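Local structure of nigritoxine (Vibrio nigripulchritudo, 5M41) at residues V355-I360 with R425-N430; K643-N648 with M722-G727; P678-K683 with L730-Q735. The protein is a bacterial toxin active against crustaceans and insects, with a new fold. One frame throughout, in Å; residues are numbered along the deposited sequence.

Contact 1. Residues V355-I360 with R425-N430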
# COMPACT_ATOMS: atom_id res chain seq x y z
N VAL A 355 14.90 -10.33 7.11
CA VAL A 355 14.34 -8.98 7.13
C VAL A 355 15.40 -8.07 7.76
O VAL A 355 15.88 -8.34 8.88
CB VAL A 355 13.02 -8.90 7.92
CG1 VAL A 355 12.57 -7.44 8.07
CG2 VAL A 355 11.93 -9.70 7.19
N VAL A 356 15.77 -7.02 7.03
CA VAL A 356 16.80 -6.08 7.49
C VAL A 356 16.17 -4.99 8.37
O VAL A 356 16.58 -4.78 9.49
CB VAL A 356 17.63 -5.50 6.32
CG1 VAL A 356 18.64 -4.47 6.80
CG2 VAL A 356 18.41 -6.64 5.63
N ARG A 357 15.11 -4.35 7.88
CA ARG A 357 14.48 -3.27 8.60
C ARG A 357 13.00 -3.21 8.23
O ARG A 357 12.62 -3.58 7.10
CB ARG A 357 15.18 -1.92 8.27
CG ARG A 357 15.17 -1.55 6.78
CD ARG A 357 15.36 -0.04 6.54
NE ARG A 357 14.23 0.65 7.15
CZ ARG A 357 14.28 1.70 7.97
NH1 ARG A 357 15.43 2.30 8.27
NH2 ARG A 357 13.14 2.17 8.45
N GLY A 358 12.17 -2.73 9.16
CA GLY A 358 10.79 -2.42 8.83
C GLY A 358 10.68 -1.11 8.05
O GLY A 358 11.68 -0.51 7.69
N GLY A 359 9.45 -0.67 7.77
CA GLY A 359 9.23 0.57 7.06
C GLY A 359 7.83 0.72 6.53
O GLY A 359 6.88 0.07 7.01
N ILE A 360 7.69 1.60 5.55
CA ILE A 360 6.40 1.88 4.92
C ILE A 360 6.58 1.59 3.45
O ILE A 360 7.53 2.05 2.84
CB ILE A 360 5.96 3.36 5.12
CG1 ILE A 360 6.00 3.76 6.61
CG2 ILE A 360 4.57 3.61 4.53
CD1 ILE A 360 5.06 2.97 7.52
N ARG A 425 11.40 2.59 3.10
CA ARG A 425 10.80 1.29 2.81
C ARG A 425 11.46 0.17 3.60
O ARG A 425 12.63 0.28 3.95
CB ARG A 425 10.98 1.00 1.32
CG ARG A 425 10.18 1.95 0.42
CD ARG A 425 10.70 1.93 -1.01
NE ARG A 425 10.20 0.76 -1.73
CZ ARG A 425 10.60 0.38 -2.95
NH1 ARG A 425 11.54 1.08 -3.59
NH2 ARG A 425 10.07 -0.70 -3.52
N PRO A 426 10.71 -0.90 3.92
CA PRO A 426 11.32 -2.05 4.56
C PRO A 426 12.25 -2.74 3.57
O PRO A 426 12.05 -2.62 2.36
CB PRO A 426 10.12 -2.96 4.87
CG PRO A 426 9.13 -2.61 3.77
CD PRO A 426 9.26 -1.10 3.71
N THR A 427 13.28 -3.43 4.08
CA THR A 427 14.22 -4.10 3.20
C THR A 427 14.50 -5.53 3.69
O THR A 427 14.27 -5.86 4.84
CB THR A 427 15.60 -3.37 3.08
OG1 THR A 427 16.30 -3.46 4.32
CG2 THR A 427 15.50 -1.89 2.64
N TYR A 428 15.00 -6.37 2.79
CA TYR A 428 15.40 -7.73 3.14
C TYR A 428 16.69 -8.06 2.42
O TYR A 428 17.08 -7.37 1.48
CB TYR A 428 14.32 -8.75 2.77
CG TYR A 428 14.21 -9.06 1.29
CD1 TYR A 428 14.73 -10.25 0.77
CD2 TYR A 428 13.57 -8.17 0.42
CE1 TYR A 428 14.61 -10.55 -0.59
CE2 TYR A 428 13.46 -8.44 -0.94
CZ TYR A 428 13.98 -9.63 -1.44
OH TYR A 428 13.85 -9.90 -2.78
N ARG A 429 17.35 -9.10 2.90
CA ARG A 429 18.57 -9.56 2.28
C ARG A 429 18.28 -10.92 1.67
O ARG A 429 17.90 -11.85 2.37
CB ARG A 429 19.69 -9.65 3.33
CG ARG A 429 20.99 -10.27 2.82
CD ARG A 429 22.00 -10.46 3.95
NE ARG A 429 21.86 -9.37 4.90
CZ ARG A 429 22.52 -8.20 4.82
NH1 ARG A 429 23.41 -7.98 3.85
NH2 ARG A 429 22.28 -7.27 5.73
N ASN A 430 18.43 -11.01 0.35
CA ASN A 430 18.20 -12.27 -0.35
C ASN A 430 19.32 -13.27 -0.10
O ASN A 430 20.27 -13.02 0.66
CB ASN A 430 17.96 -12.04 -1.85
CG ASN A 430 19.18 -11.48 -2.56
OD1 ASN A 430 20.33 -11.73 -2.17
ND2 ASN A 430 18.94 -10.72 -3.64

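Contact 2. Residues K643-N648 with M722-G727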
# COMPACT_ATOMS: atom_id res chain seq x y z
N LYS A 643 -20.40 16.68 -26.17
CA LYS A 643 -21.62 16.50 -26.94
C LYS A 643 -21.29 16.25 -28.40
O LYS A 643 -22.16 16.30 -29.26
CB LYS A 643 -22.51 17.74 -26.80
CG LYS A 643 -22.59 18.29 -25.38
CD LYS A 643 -23.61 19.41 -25.28
CE LYS A 643 -24.22 19.53 -23.89
NZ LYS A 643 -23.22 19.56 -22.80
N ASP A 644 -20.02 15.96 -28.67
CA ASP A 644 -19.52 15.89 -30.06
C ASP A 644 -20.18 14.86 -30.96
O ASP A 644 -20.29 15.09 -32.16
CB ASP A 644 -18.01 15.67 -30.06
CG ASP A 644 -17.29 16.74 -29.27
OD1 ASP A 644 -17.06 17.84 -29.86
OD2 ASP A 644 -16.98 16.51 -28.08
N ILE A 645 -20.57 13.71 -30.41
CA ILE A 645 -21.19 12.68 -31.23
C ILE A 645 -22.68 12.98 -31.37
O ILE A 645 -23.39 13.07 -30.35
CB ILE A 645 -21.00 11.25 -30.70
CG1 ILE A 645 -19.57 11.02 -30.14
CG2 ILE A 645 -21.35 10.24 -31.79
CD1 ILE A 645 -18.44 11.21 -31.15
N PRO A 646 -23.15 13.16 -32.61
CA PRO A 646 -24.55 13.57 -32.86
C PRO A 646 -25.62 12.59 -32.38
O PRO A 646 -26.76 12.98 -32.20
CB PRO A 646 -24.60 13.72 -34.38
CG PRO A 646 -23.17 14.01 -34.78
CD PRO A 646 -22.36 13.15 -33.86
N ASP A 647 -25.27 11.32 -32.17
CA ASP A 647 -26.27 10.32 -31.73
C ASP A 647 -25.57 9.12 -31.11
O ASP A 647 -24.35 8.98 -31.21
CB ASP A 647 -27.12 9.86 -32.93
CG ASP A 647 -28.53 9.37 -32.52
OD1 ASP A 647 -28.84 9.25 -31.30
OD2 ASP A 647 -29.35 9.11 -33.43
N ASN A 648 -26.36 8.26 -30.47
CA ASN A 648 -25.91 6.96 -30.04
C ASN A 648 -25.65 6.08 -31.23
O ASN A 648 -26.13 6.35 -32.31
CB ASN A 648 -26.95 6.30 -29.13
CG ASN A 648 -27.02 6.97 -27.77
OD1 ASN A 648 -26.09 7.67 -27.36
ND2 ASN A 648 -28.12 6.76 -27.06
N MET A 722 -19.29 6.27 -35.19
CA MET A 722 -18.23 5.36 -34.72
C MET A 722 -16.81 5.85 -35.07
O MET A 722 -15.94 5.91 -34.20
CB MET A 722 -18.46 3.93 -35.22
CG MET A 722 -17.40 2.93 -34.75
SD MET A 722 -17.20 2.85 -32.94
CE MET A 722 -18.49 1.66 -32.57
N THR A 723 -16.58 6.24 -36.33
CA THR A 723 -15.25 6.70 -36.75
C THR A 723 -14.88 8.01 -36.05
O THR A 723 -13.70 8.23 -35.71
CB THR A 723 -15.14 6.92 -38.29
OG1 THR A 723 -16.13 7.86 -38.70
CG2 THR A 723 -15.33 5.61 -39.07
N GLN A 724 -15.87 8.88 -35.85
CA GLN A 724 -15.64 10.15 -35.12
C GLN A 724 -15.23 9.85 -33.68
O GLN A 724 -14.21 10.35 -33.18
CB GLN A 724 -16.89 11.05 -35.15
CG GLN A 724 -16.64 12.45 -34.57
CD GLN A 724 -17.92 13.21 -34.23
OE1 GLN A 724 -19.03 12.76 -34.52
NE2 GLN A 724 -17.77 14.37 -33.58
N LEU A 725 -16.01 9.00 -33.03
CA LEU A 725 -15.75 8.60 -31.64
C LEU A 725 -14.36 8.01 -31.45
O LEU A 725 -13.61 8.46 -30.57
CB LEU A 725 -16.79 7.56 -31.18
CG LEU A 725 -16.56 6.91 -29.81
CD1 LEU A 725 -16.70 7.94 -28.68
CD2 LEU A 725 -17.60 5.82 -29.60
N MET A 726 -14.03 7.00 -32.25
CA MET A 726 -12.74 6.32 -32.13
C MET A 726 -11.57 7.23 -32.51
O MET A 726 -10.54 7.19 -31.87
CB MET A 726 -12.70 5.03 -32.95
CG MET A 726 -13.70 3.97 -32.50
SD MET A 726 -13.47 3.48 -30.78
CE MET A 726 -12.56 1.96 -30.97
N GLY A 727 -11.75 8.04 -33.54
CA GLY A 727 -10.75 9.02 -33.95
C GLY A 727 -10.35 9.87 -32.77
O GLY A 727 -9.15 10.09 -32.53

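Contact 3. Residues P678-K683 with L730-Q735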
# COMPACT_ATOMS: atom_id res chain seq x y z
N PRO A 678 -5.12 1.36 -26.84
CA PRO A 678 -3.87 1.78 -27.48
C PRO A 678 -3.77 3.29 -27.63
O PRO A 678 -4.76 4.02 -27.43
CB PRO A 678 -3.96 1.16 -28.86
CG PRO A 678 -5.44 1.15 -29.14
CD PRO A 678 -6.10 0.85 -27.82
N THR A 679 -2.56 3.73 -27.95
CA THR A 679 -2.28 5.11 -28.35
C THR A 679 -2.83 6.10 -27.32
O THR A 679 -2.50 5.97 -26.15
CB THR A 679 -2.71 5.39 -29.80
OG1 THR A 679 -4.13 5.24 -29.90
CG2 THR A 679 -2.11 4.36 -30.72
N LYS A 680 -3.67 7.06 -27.73
CA LYS A 680 -4.10 8.09 -26.77
C LYS A 680 -4.98 7.58 -25.61
O LYS A 680 -5.18 8.28 -24.60
CB LYS A 680 -4.75 9.29 -27.47
CG LYS A 680 -3.86 9.98 -28.51
CD LYS A 680 -2.59 10.57 -27.91
CE LYS A 680 -1.79 11.29 -29.00
NZ LYS A 680 -0.35 10.96 -28.85
N MET A 681 -5.49 6.37 -25.75
CA MET A 681 -6.23 5.71 -24.65
C MET A 681 -5.37 5.04 -23.58
O MET A 681 -5.92 4.54 -22.59
CB MET A 681 -7.16 4.63 -25.22
CG MET A 681 -8.62 4.97 -25.21
SD MET A 681 -9.57 3.49 -25.63
CE MET A 681 -9.87 2.83 -24.00
N ARG A 682 -4.05 5.01 -23.76
CA ARG A 682 -3.17 4.16 -22.92
C ARG A 682 -3.41 4.28 -21.41
O ARG A 682 -3.48 3.26 -20.72
CB ARG A 682 -1.67 4.36 -23.24
CG ARG A 682 -1.21 5.81 -23.18
CD ARG A 682 0.24 6.00 -23.63
NE ARG A 682 0.38 7.30 -24.29
CZ ARG A 682 0.43 7.48 -25.61
NH1 ARG A 682 0.40 6.45 -26.44
NH2 ARG A 682 0.53 8.72 -26.10
N LYS A 683 -3.58 5.50 -20.92
CA LYS A 683 -3.72 5.71 -19.47
C LYS A 683 -4.97 5.07 -18.85
O LYS A 683 -4.98 4.77 -17.66
CB LYS A 683 -3.65 7.19 -19.12
CG LYS A 683 -2.26 7.77 -19.20
CD LYS A 683 -2.26 9.23 -18.84
CE LYS A 683 -0.86 9.81 -18.90
NZ LYS A 683 -0.90 11.28 -18.68
N LEU A 730 -9.04 7.45 -29.65
CA LEU A 730 -7.77 6.80 -29.90
C LEU A 730 -6.65 7.74 -30.31
O LEU A 730 -5.49 7.43 -30.04
CB LEU A 730 -7.91 5.68 -30.92
CG LEU A 730 -8.94 4.59 -30.58
CD1 LEU A 730 -9.14 3.65 -31.75
CD2 LEU A 730 -8.55 3.81 -29.32
N THR A 731 -6.98 8.86 -30.96
CA THR A 731 -5.93 9.72 -31.53
C THR A 731 -6.10 11.21 -31.23
O THR A 731 -5.41 12.04 -31.83
CB THR A 731 -5.78 9.53 -33.07
OG1 THR A 731 -6.83 10.22 -33.76
CG2 THR A 731 -5.79 8.03 -33.48
N ASN A 732 -7.01 11.56 -30.32
CA ASN A 732 -7.32 12.96 -30.03
C ASN A 732 -7.75 13.72 -31.29
O ASN A 732 -7.55 14.92 -31.38
CB ASN A 732 -6.14 13.68 -29.34
CG ASN A 732 -5.81 13.10 -27.98
OD1 ASN A 732 -6.62 12.41 -27.36
ND2 ASN A 732 -4.61 13.37 -27.52
N GLY A 733 -8.35 13.02 -32.24
CA GLY A 733 -8.83 13.63 -33.48
C GLY A 733 -7.73 14.01 -34.47
O GLY A 733 -7.97 14.77 -35.40
N ARG A 734 -6.52 13.50 -34.25
CA ARG A 734 -5.37 13.82 -35.13
C ARG A 734 -5.37 12.96 -36.39
O ARG A 734 -4.87 13.37 -37.41
CB ARG A 734 -4.05 13.67 -34.38
CG ARG A 734 -3.67 14.88 -33.53
CD ARG A 734 -2.73 14.47 -32.41
NE ARG A 734 -1.54 15.33 -32.35
CZ ARG A 734 -0.48 15.12 -31.56
NH1 ARG A 734 -0.42 14.07 -30.73
NH2 ARG A 734 0.54 15.97 -31.60
N GLN A 735 -5.94 11.77 -36.31
CA GLN A 735 -5.97 10.88 -37.46
C GLN A 735 -7.40 10.51 -37.86
O GLN A 735 -8.21 10.16 -37.02
CB GLN A 735 -5.14 9.63 -37.17
CG GLN A 735 -5.08 8.64 -38.31
CD GLN A 735 -4.29 7.40 -37.96
OE1 GLN A 735 -4.52 6.77 -36.92
NE2 GLN A 735 -3.34 7.03 -38.84

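Contact 1. Residues V355-I360 with R425-N430
The guanidinium of Arg357 has the carbonyl oxygen of Gly358 close to its own plane, and NE of Arg357 donates to Gly358 O at 2.9 Å, approaching nearly along the C=O axis. A weak second bond runs from NH2 to the same oxygen, while NH1 forms a salt bridge with Asp259, which balances the buried charge. The bend at chi3 (-62°) turns the group back on its own chain. The guanidinium of Arg429 brings NH2 within 3.9 Å of Val356 CG2, a contact of its charged tip with a methyl group. The backbones pair as antiparallel strands with a classic beta bulge: Val356 and Arg357 both face Thr427. Val356 N gives a 2.9 Å bond to Thr427 O from above the carbonyl plane, Arg357 N adds a weak one, and Thr427 N returns a bond of 3.1 Å to Arg357 O, here in the carbonyl plane on a lone pair. Strand 427-429 is the middle of a three-stranded sheet, between 354-357 and 435-437. Thr427, small and beta-branched, sits against the bulge on the face it shares with Arg357: its OG1 (chi1 69°) lies 3.2 Å from Val356 CB and 3.3 Å from Arg357 CG. Gly359 is called for by its backbone: a CB would jam against the preceding carbonyl O and run into the Arg425-Pro426 peptide; without one the chains close in, Pro426 CD 3.6 Å from Ile360 N.

Contact 2. Residues K643-N648 with M722-G727
A single hydrogen bond joins the loop 643-648 to the helical segment 722-727: Gln724 NE2 donates to Asp644 O at 3.0 Å, with an N-H...O angle of 149°. The donor stands well above the carbonyl plane, 69° out of it, although the oxygen lies near the amide plane of Gln724. The side chain gets there by stretching out: CG is anti to the backbone N (chi1 -172°) and the chain stays extended beyond it. A long, flexible residue with an amide tip is well suited to bridging from a helix to a loop carbonyl. The other contacts are van der Waals. Pro646 meets Gln724 tip to tip, with CD 3.4 Å from OE1, so the amide presents its nitrogen to Asp644 and its oxygen to the proline ring. Ile645 runs alongside Gln724 in the opposite sense, placing CD1 3.7 Å from Gln724 CD. The same methyl reaches the helix surface itself, 3.8 Å from Leu725 CA and 4.0 Å from Leu725 CB. Ile645 and Leu725 are both buried, as befits their branched apolar side chains, whereas Asp644 and Pro646 lie exposed at the margin. Ile645 and Leu725 both touch Leu607 of helix 603-614, and Leu725 also packs on Ile649 of strand 649-652, so the loop packs on both helix 603-614 and helix 719-731 just before it leads into strand 649-652.

Contact 3. Residues P678-K683 with L730-Q735
Leu730 O is gripped by two donors from the other segment: Thr679 OG1 at 2.6 Å, in the carbonyl plane on a lone pair, and Lys680 N at 3.0 Å, above that plane. It lies near the C-terminal end of helix 719-731, where carbonyls run short of helical partners, and the chain then reverses in a type I' beta turn from Thr731 to Arg734. Asn732 and Gly733 occupy the two positive-phi positions of that turn, which asparagine and glycine tolerate well. Thr679 suits its place by offering a hydroxyl close to the backbone: OG1 sits between the backbone N and the carbonyl carbon (chi1 64°). Thr731 OG1 donates to Gly727 O and accepts from Gln735 N at 3.1 Å, which ties the exit of the turn to its start. Next to this polar grip is an apolar patch, where Leu730 CD2 meets Met681 SD at 3.8 Å and Pro678 CG at 4.1 Å. Lys680, at the start of a 3-10 segment, bends at chi2 (-62°) and lays its methylenes across Asn732 at about a right angle, with CD 3.5 Å from ND2. Asn732 OD1 accepts a hydrogen bond from Lys614 NZ of helix 603-614. Lys680 and Arg734 also cross at about a right angle, bringing the like charges of Lys680 NZ and Arg734 NH1 to 3.6 Å, probably at some electrostatic cost, and Lys680 CE lies in plane at the edge of the Arg734 guanidinium.

Overall arrangement
Contact 1 is the buried one, its centre about 15 Å from the centre of the chain, and it rests on backbone pairing between strands. Contacts 2 and 3 lie farther out, both partly buried, and share helix 719-731: contact 2 uses its middle turns and contact 3 its C-terminal end. Their centres are about 14 Å apart, and Gly727 O probably accepts a hydrogen bond from Gly733 N, joining them directly. Helix 603-614 touches both. Their chemistry differs accordingly: in contact 2 a side-chain amide reaches a loop carbonyl, whereas in contact 3 a loop supplies donors to a helix-end carbonyl. Contact 1 stands clear of both, its nearest atoms about 21 Å from contact 3.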